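Local coordinates for putative type VI secretion protein (Escherichia coli, PDB 3U66) that is probably an inner-membrane component of the bacterial type VI secretion apparatus, represented here by its cytoplasmic domain, at residues 32-44 and 85-97. Residues are numbered along the deposited sequence; the frame is centred on the assembly and turned at random.
Sequences GKALYRRACQLVK and WRTWQQDPLQAHF
Tyr36 and Trp88 meet where helix 32-44 runs beside the broken segment 85-97, whose helix 93-97 lies 11.7 Å from it, axis to axis, at a crossing angle of -53°. The two rings form a T-shaped pair with planes at 89°: the edge carbon CD1 of Tyr36 stands over the indole face, 3.5 Å from Trp88 CE2. Tyr36, its CG turned anti to N (chi1 -167°), sends the ring between Thr87 CG2 over one face and Leu93 CD2 over the other. Its hydroxyl suits the turn beyond, where the one proton may go weakly to Asp91 O, 2.7 Å from Tyr36 OH, or to Pro92 O. Trp88 is broad enough to touch Leu35 and Ala39, the small methyl Ala39 CB coming 3.8 Å from Trp88 CH2. Were Trp88 reduced to an alanine, the Tyr36 edge would probably lose its aromatic face and a gap open beside Leu35 and Ala39. Farther along, the branched methyl Val43 CG1 makes a CH-pi contact over the centre of the Phe97 ring. Both carboxylate oxygens of Asp72, on helix 57-76, accept hydrogen bonds from Leu93 N and Gln94 N. Knobs-into-holes packing thus lays helix 32-52 against segment 85-97 in this helical DotU-family domain.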
loop_
_atom_site.group_PDB
_atom_site.type_symbol
_atom_site.label_atom_id
_atom_site.label_comp_id
_atom_site.label_asym_id
_atom_site.label_seq_id
_atom_site.Cartn_x
_atom_site.Cartn_y
_atom_site.Cartn_z
ATOM N N GLY A 32 -15.792 -4.366 -13.662
ATOM C CA GLY A 32 -15.484 -3.807 -12.350
ATOM C C GLY A 32 -15.752 -4.742 -11.188
ATOM O O GLY A 32 -14.897 -4.890 -10.311
ATOM N N LYS A 33 -16.957 -5.359 -11.158
ATOM C CA LYS A 33 -17.373 -6.299 -10.109
ATOM C C LYS A 33 -16.578 -7.599 -10.226
ATOM O O LYS A 33 -16.361 -8.287 -9.223
ATOM C CB LYS A 33 -18.882 -6.578 -10.193
ATOM N N ALA A 34 -16.134 -7.921 -11.459
ATOM C CA ALA A 34 -15.319 -9.094 -11.775
ATOM C C ALA A 34 -13.907 -8.918 -11.198
ATOM O O ALA A 34 -13.304 -9.895 -10.742
ATOM C CB ALA A 34 -15.253 -9.288 -13.281
ATOM N N LEU A 35 -13.397 -7.661 -11.208
ATOM C CA LEU A 35 -12.092 -7.287 -10.664
ATOM C C LEU A 35 -12.093 -7.362 -9.132
ATOM O O LEU A 35 -11.125 -7.861 -8.560
ATOM C CB LEU A 35 -11.671 -5.887 -11.145
ATOM C CG LEU A 35 -10.224 -5.481 -10.848
ATOM C CD1 LEU A 35 -9.269 -6.052 -11.876
ATOM C CD2 LEU A 35 -10.089 -3.978 -10.767
ATOM N N TYR A 36 -13.176 -6.888 -8.482
ATOM C CA TYR A 36 -13.353 -6.924 -7.027
ATOM C C TYR A 36 -13.301 -8.360 -6.487
ATOM O O TYR A 36 -12.755 -8.589 -5.406
ATOM C CB TYR A 36 -14.684 -6.258 -6.629
ATOM C CG TYR A 36 -14.807 -5.959 -5.150
ATOM C CD1 TYR A 36 -14.341 -4.760 -4.617
ATOM C CD2 TYR A 36 -15.418 -6.862 -4.283
ATOM C CE1 TYR A 36 -14.463 -4.472 -3.259
ATOM C CE2 TYR A 36 -15.540 -6.590 -2.919
ATOM C CZ TYR A 36 -15.059 -5.393 -2.411
ATOM O OH TYR A 36 -15.179 -5.125 -1.066
ATOM N N ARG A 37 -13.851 -9.300 -7.247
ATOM C CA ARG A 37 -13.916 -10.704 -6.908
ATOM C C ARG A 37 -12.541 -11.309 -6.963
ATOM O O ARG A 37 -12.166 -12.009 -6.039
ATOM C CB ARG A 37 -14.827 -11.422 -7.898
ATOM C CG ARG A 37 -16.301 -11.163 -7.696
ATOM C CD ARG A 37 -17.071 -12.126 -8.553
ATOM N NE ARG A 37 -17.714 -13.185 -7.776
ATOM C CZ ARG A 37 -17.094 -14.279 -7.328
ATOM N NH1 ARG A 37 -15.794 -14.442 -7.520
ATOM N NH2 ARG A 37 -17.777 -15.206 -6.676
ATOM N N ARG A 38 -11.782 -11.051 -8.041
ATOM C CA ARG A 38 -10.402 -11.502 -8.236
ATOM C C ARG A 38 -9.533 -10.910 -7.138
ATOM O O ARG A 38 -8.762 -11.648 -6.529
ATOM C CB ARG A 38 -9.892 -11.089 -9.621
ATOM C CG ARG A 38 -8.952 -12.108 -10.262
ATOM C CD ARG A 38 -7.505 -11.648 -10.300
ATOM N NE ARG A 38 -7.298 -10.588 -11.288
ATOM C CZ ARG A 38 -6.124 -10.276 -11.829
ATOM N NH1 ARG A 38 -5.028 -10.952 -11.494
ATOM N NH2 ARG A 38 -6.034 -9.289 -12.709
ATOM N N ALA A 39 -9.727 -9.606 -6.825
ATOM C CA ALA A 39 -9.036 -8.887 -5.752
ATOM C C ALA A 39 -9.229 -9.617 -4.425
ATOM O O ALA A 39 -8.242 -9.925 -3.766
ATOM C CB ALA A 39 -9.567 -7.467 -5.643
ATOM N N CYS A 40 -10.496 -9.932 -4.068
ATOM C CA CYS A 40 -10.898 -10.658 -2.862
ATOM C C CYS A 40 -10.176 -12.004 -2.736
ATOM O O CYS A 40 -9.599 -12.290 -1.682
ATOM C CB CYS A 40 -12.410 -10.840 -2.839
ATOM S SG CYS A 40 -13.327 -9.413 -2.209
ATOM N N GLN A 41 -10.191 -12.812 -3.825
ATOM C CA GLN A 41 -9.561 -14.135 -3.896
ATOM C C GLN A 41 -8.051 -14.056 -3.700
ATOM O O GLN A 41 -7.469 -14.925 -3.051
ATOM C CB GLN A 41 -9.901 -14.867 -5.214
ATOM C CG GLN A 41 -11.393 -15.141 -5.462
ATOM C CD GLN A 41 -12.165 -15.619 -4.248
ATOM O OE1 GLN A 41 -11.905 -16.689 -3.680
ATOM N NE2 GLN A 41 -13.141 -14.826 -3.827
ATOM N N LEU A 42 -7.434 -12.995 -4.237
ATOM C CA LEU A 42 -6.008 -12.723 -4.118
ATOM C C LEU A 42 -5.604 -12.417 -2.656
ATOM O O LEU A 42 -4.598 -12.946 -2.164
ATOM C CB LEU A 42 -5.642 -11.571 -5.052
ATOM C CG LEU A 42 -4.514 -11.894 -6.026
ATOM C CD1 LEU A 42 -4.693 -11.109 -7.294
ATOM C CD2 LEU A 42 -3.077 -11.561 -5.405
ATOM N N VAL A 43 -6.424 -11.600 -1.960
ATOM C CA VAL A 43 -6.240 -11.236 -0.552
ATOM C C VAL A 43 -6.384 -12.501 0.310
ATOM O O VAL A 43 -5.542 -12.741 1.170
ATOM C CB VAL A 43 -7.217 -10.104 -0.128
ATOM C CG1 VAL A 43 -7.150 -9.822 1.369
ATOM C CG2 VAL A 43 -6.959 -8.824 -0.919
ATOM N N LYS A 44 -7.424 -13.325 0.040
ATOM C CA LYS A 44 -7.683 -14.577 0.759
ATOM C C LYS A 44 -6.555 -15.595 0.537
ATOM O O LYS A 44 -6.170 -16.287 1.478
ATOM C CB LYS A 44 -9.046 -15.169 0.366
ATOM C CG LYS A 44 -10.256 -14.385 0.880
ATOM C CD LYS A 44 -11.469 -15.283 1.125
ATOM C CE LYS A 44 -12.269 -15.598 -0.114
ATOM N NZ LYS A 44 -13.203 -16.730 0.127
ATOM N N TRP A 85 -18.265 -0.328 -11.626
ATOM C CA TRP A 85 -17.534 -0.275 -10.364
ATOM C C TRP A 85 -18.487 0.138 -9.261
ATOM O O TRP A 85 -19.513 -0.528 -9.071
ATOM C CB TRP A 85 -16.357 0.712 -10.432
ATOM C CG TRP A 85 -15.520 0.601 -11.655
ATOM C CD1 TRP A 85 -15.819 1.088 -12.895
ATOM C CD2 TRP A 85 -14.205 0.068 -11.751
ATOM N NE1 TRP A 85 -14.800 0.826 -13.768
ATOM C CE2 TRP A 85 -13.782 0.221 -13.085
ATOM C CE3 TRP A 85 -13.339 -0.544 -10.829
ATOM C CZ2 TRP A 85 -12.537 -0.191 -13.527
ATOM C CZ3 TRP A 85 -12.104 -0.969 -11.282
ATOM C CH2 TRP A 85 -11.703 -0.754 -12.604
ATOM N N ARG A 86 -18.166 1.241 -8.535
ATOM C CA ARG A 86 -18.928 1.771 -7.398
ATOM C C ARG A 86 -19.292 0.675 -6.376
ATOM O O ARG A 86 -20.170 0.845 -5.533
ATOM C CB ARG A 86 -20.140 2.588 -7.857
ATOM N N THR A 87 -18.586 -0.454 -6.471
ATOM C CA THR A 87 -18.677 -1.618 -5.585
ATOM C C THR A 87 -17.654 -1.375 -4.471
ATOM O O THR A 87 -17.974 -1.521 -3.286
ATOM C CB THR A 87 -18.399 -2.918 -6.373
ATOM O OG1 THR A 87 -19.317 -3.009 -7.461
ATOM C CG2 THR A 87 -18.511 -4.184 -5.499
ATOM N N TRP A 88 -16.436 -0.924 -4.882
ATOM C CA TRP A 88 -15.335 -0.507 -4.004
ATOM C C TRP A 88 -15.788 0.811 -3.366
ATOM O O TRP A 88 -15.778 0.939 -2.139
ATOM C CB TRP A 88 -14.016 -0.264 -4.780
ATOM C CG TRP A 88 -13.615 -1.333 -5.737
ATOM C CD1 TRP A 88 -14.267 -1.692 -6.880
ATOM C CD2 TRP A 88 -12.402 -2.069 -5.726
ATOM N NE1 TRP A 88 -13.566 -2.660 -7.541
ATOM C CE2 TRP A 88 -12.408 -2.904 -6.864
ATOM C CE3 TRP A 88 -11.309 -2.122 -4.854
ATOM C CZ2 TRP A 88 -11.381 -3.779 -7.155
ATOM C CZ3 TRP A 88 -10.288 -2.998 -5.151
ATOM C CH2 TRP A 88 -10.340 -3.824 -6.283
ATOM N N GLN A 89 -16.241 1.777 -4.209
ATOM C CA GLN A 89 -16.749 3.061 -3.738
ATOM C C GLN A 89 -17.754 2.790 -2.606
ATOM O O GLN A 89 -17.603 3.362 -1.524
ATOM C CB GLN A 89 -17.362 3.874 -4.896
ATOM N N GLN A 90 -18.719 1.858 -2.833
ATOM C CA GLN A 90 -19.712 1.450 -1.840
ATOM C C GLN A 90 -19.010 0.725 -0.682
ATOM O O GLN A 90 -19.061 1.215 0.445
ATOM C CB GLN A 90 -20.802 0.558 -2.473
ATOM N N ASP A 91 -18.347 -0.422 -0.958
ATOM C CA ASP A 91 -17.633 -1.220 0.051
ATOM C C ASP A 91 -16.237 -1.650 -0.435
ATOM O O ASP A 91 -16.135 -2.629 -1.180
ATOM C CB ASP A 91 -18.460 -2.449 0.488
ATOM C CG ASP A 91 -19.806 -2.128 1.110
ATOM O OD1 ASP A 91 -19.864 -1.219 1.976
ATOM O OD2 ASP A 91 -20.793 -2.818 0.771
ATOM N N PRO A 92 -15.152 -0.922 -0.054
ATOM C CA PRO A 92 -13.803 -1.323 -0.505
ATOM C C PRO A 92 -13.228 -2.490 0.305
ATOM O O PRO A 92 -13.875 -2.955 1.247
ATOM C CB PRO A 92 -12.985 -0.042 -0.353
ATOM C CG PRO A 92 -13.664 0.719 0.724
ATOM C CD PRO A 92 -15.095 0.269 0.818
ATOM N N LEU A 93 -12.026 -2.976 -0.074
ATOM C CA LEU A 93 -11.355 -4.114 0.566
ATOM C C LEU A 93 -10.974 -3.850 2.009
ATOM O O LEU A 93 -10.969 -4.778 2.812
ATOM C CB LEU A 93 -10.129 -4.569 -0.233
ATOM C CG LEU A 93 -10.374 -5.105 -1.652
ATOM C CD1 LEU A 93 -9.072 -5.173 -2.421
ATOM C CD2 LEU A 93 -11.043 -6.484 -1.633
ATOM N N GLN A 94 -10.661 -2.590 2.339
ATOM C CA GLN A 94 -10.306 -2.157 3.694
ATOM C C GLN A 94 -11.520 -2.244 4.629
ATOM O O GLN A 94 -11.358 -2.421 5.835
ATOM C CB GLN A 94 -9.713 -0.734 3.680
ATOM C CG GLN A 94 -10.605 0.321 3.022
ATOM C CD GLN A 94 -9.855 1.579 2.695
ATOM O OE1 GLN A 94 -9.879 2.554 3.447
ATOM N NE2 GLN A 94 -9.178 1.587 1.561
ATOM N N ALA A 95 -12.732 -2.101 4.061
ATOM C CA ALA A 95 -13.992 -2.173 4.799
ATOM C C ALA A 95 -14.455 -3.613 4.879
ATOM O O ALA A 95 -14.943 -4.031 5.929
ATOM C CB ALA A 95 -15.046 -1.306 4.127
ATOM N N HIS A 96 -14.268 -4.379 3.782
ATOM C CA HIS A 96 -14.658 -5.780 3.664
ATOM C C HIS A 96 -13.822 -6.699 4.549
ATOM O O HIS A 96 -14.378 -7.527 5.266
ATOM C CB HIS A 96 -14.631 -6.232 2.191
ATOM C CG HIS A 96 -14.975 -7.680 1.987
ATOM N ND1 HIS A 96 -16.254 -8.169 2.220
ATOM C CD2 HIS A 96 -14.187 -8.703 1.580
ATOM C CE1 HIS A 96 -16.191 -9.466 1.968
ATOM N NE2 HIS A 96 -14.969 -9.832 1.575
ATOM N N PHE A 97 -12.494 -6.536 4.516
ATOM C CA PHE A 97 -11.551 -7.354 5.277
ATOM C C PHE A 97 -11.117 -6.785 6.632
ATOM O O PHE A 97 -10.739 -7.575 7.505
ATOM C CB PHE A 97 -10.319 -7.672 4.420
ATOM C CG PHE A 97 -10.549 -8.664 3.310
ATOM C CD1 PHE A 97 -10.613 -10.029 3.576
ATOM C CD2 PHE A 97 -10.646 -8.244 1.990
ATOM C CE1 PHE A 97 -10.797 -10.951 2.546
ATOM C CE2 PHE A 97 -10.829 -9.169 0.957
ATOM C CZ PHE A 97 -10.900 -10.516 1.243
#